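Local coordinates for protein leucyl-tRNA synthetase subunit alpha (Aquifex aeolicus, PDB 3PZ5) that probably hydrolyses wrongly aminoacylated leucine tRNA, as the CP1 editing domain excised from a leucyl-tRNA synthetase, at residues E22-D27 with A55-R60. The protein carries 1 engineered substitution. Residues are numbered along the deposited sequence; the frame is centred on the assembly and turned at random.
Sequences ELIYID and ACIGER. Engineered in segment 22-27: L23 (natural residue Pro).
I57 reaches out from helix 50-60 and meets E22 and I24 with the end of its longer branch. Its CG1 lies anti to the carbonyl carbon (chi1 -71°), and the chain runs on extended to CD1. E22 approaches from the opposite direction. Its bond to CB does not aim at the helix, but the CB-CG bond (chi1 32°) carries the chain that way. A bend at chi2 follows before the carboxylate, whose OE2 comes nearest, 3.6 Å from CD1 of I57. This is a van der Waals contact, and no hydrogen bond joins the two segments. CD1 of I24 sits 4.4 Å from CD1 of I57, a loose apolar meeting of two methyl groups.

The contact lies on the surface of the CP1 editing domain. It joins the connecting end of the antiparallel hairpin 12-18/25-30 to the last turns of helix 50-60. I24 pairs through its backbone with V18 of the partner strand, and its side chain also touches L50 of the same helix. I57 further packs on V97 of strand 92-100. NH1 of R60 stays 6.8 Å from OE2 of E22, too far for a salt bridge. Within the helix, SG of C56 lies over one face of the R60 guanidinium, 4.0 Å above its plane.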
# COMPACT_ATOMS: atom_id res chain seq x y z
N GLU A 22 -18.05 -6.34 8.75
CA GLU A 22 -17.50 -6.13 10.09
C GLU A 22 -16.46 -5.02 10.08
O GLU A 22 -15.84 -4.77 9.05
CB GLU A 22 -16.96 -7.44 10.72
CG GLU A 22 -16.37 -8.48 9.76
CD GLU A 22 -17.42 -9.27 8.98
OE1 GLU A 22 -18.56 -9.48 9.47
OE2 GLU A 22 -17.10 -9.67 7.84
N LEU A 23 -16.30 -4.35 11.22
CA LEU A 23 -15.38 -3.23 11.32
C LEU A 23 -13.94 -3.71 11.45
O LEU A 23 -13.52 -4.18 12.51
CB LEU A 23 -15.75 -2.31 12.49
CG LEU A 23 -15.19 -0.88 12.45
CD1 LEU A 23 -15.68 -0.11 11.21
CD2 LEU A 23 -15.52 -0.10 13.74
N ILE A 24 -13.21 -3.59 10.34
CA ILE A 24 -11.79 -3.93 10.28
C ILE A 24 -11.04 -2.82 9.55
O ILE A 24 -11.49 -2.32 8.52
CB ILE A 24 -11.55 -5.29 9.55
CG1 ILE A 24 -12.30 -6.44 10.25
CG2 ILE A 24 -10.05 -5.60 9.46
CD1 ILE A 24 -12.15 -7.78 9.59
N TYR A 25 -9.89 -2.45 10.09
CA TYR A 25 -9.02 -1.49 9.44
C TYR A 25 -7.59 -2.00 9.40
O TYR A 25 -7.20 -2.84 10.21
CB TYR A 25 -9.10 -0.12 10.13
CG TYR A 25 -8.61 -0.11 11.57
CD1 TYR A 25 -7.25 -0.15 11.86
CD2 TYR A 25 -9.51 -0.05 12.63
CE1 TYR A 25 -6.79 -0.13 13.17
CE2 TYR A 25 -9.06 -0.02 13.95
CZ TYR A 25 -7.70 -0.06 14.21
OH TYR A 25 -7.23 -0.04 15.51
N ILE A 26 -6.81 -1.46 8.47
CA ILE A 26 -5.41 -1.82 8.34
C ILE A 26 -4.56 -0.59 8.60
O ILE A 26 -4.55 0.37 7.82
CB ILE A 26 -5.09 -2.40 6.94
CG1 ILE A 26 -5.91 -3.68 6.69
CG2 ILE A 26 -3.60 -2.69 6.80
CD1 ILE A 26 -6.02 -4.08 5.22
N ASP A 27 -3.85 -0.60 9.73
CA ASP A 27 -2.90 0.44 10.00
C ASP A 27 -1.63 0.17 9.21
O ASP A 27 -1.17 -0.97 9.10
CB ASP A 27 -2.61 0.56 11.50
CG ASP A 27 -3.68 1.35 12.24
OD1 ASP A 27 -4.52 2.00 11.58
OD2 ASP A 27 -3.67 1.32 13.49
N ALA A 55 -8.98 -13.01 3.43
CA ALA A 55 -9.07 -14.04 2.39
C ALA A 55 -10.35 -14.86 2.46
O ALA A 55 -10.94 -15.17 1.43
CB ALA A 55 -7.85 -14.95 2.42
N CYS A 56 -10.76 -15.23 3.67
CA CYS A 56 -11.99 -16.01 3.83
C CYS A 56 -13.22 -15.18 3.47
O CYS A 56 -14.11 -15.65 2.75
CB CYS A 56 -12.12 -16.60 5.23
SG CYS A 56 -13.41 -17.88 5.29
N ILE A 57 -13.25 -13.94 3.97
CA ILE A 57 -14.27 -12.96 3.60
C ILE A 57 -14.32 -12.79 2.08
O ILE A 57 -15.40 -12.81 1.47
CB ILE A 57 -14.06 -11.61 4.33
CG1 ILE A 57 -14.41 -11.76 5.82
CG2 ILE A 57 -14.92 -10.51 3.72
CD1 ILE A 57 -13.81 -10.70 6.72
N GLY A 58 -13.15 -12.63 1.47
CA GLY A 58 -13.02 -12.55 0.01
C GLY A 58 -13.71 -13.70 -0.71
O GLY A 58 -14.50 -13.48 -1.63
N GLU A 59 -13.42 -14.93 -0.27
CA GLU A 59 -13.98 -16.13 -0.91
C GLU A 59 -15.50 -16.21 -0.80
O GLU A 59 -16.17 -16.54 -1.78
CB GLU A 59 -13.34 -17.42 -0.36
CG GLU A 59 -14.03 -18.67 -0.90
CD GLU A 59 -13.32 -19.95 -0.54
OE1 GLU A 59 -12.18 -20.16 -1.01
OE2 GLU A 59 -13.92 -20.76 0.20
N ARG A 60 -16.03 -15.91 0.38
CA ARG A 60 -17.48 -15.97 0.62
C ARG A 60 -18.22 -15.02 -0.32
O ARG A 60 -19.36 -15.28 -0.69
CB ARG A 60 -17.81 -15.66 2.08
CG ARG A 60 -17.43 -16.76 3.06
CD ARG A 60 -18.18 -16.60 4.39
NE ARG A 60 -17.90 -17.69 5.32
CZ ARG A 60 -17.26 -17.56 6.48
NH1 ARG A 60 -16.83 -16.37 6.89
NH2 ARG A 60 -17.05 -18.63 7.25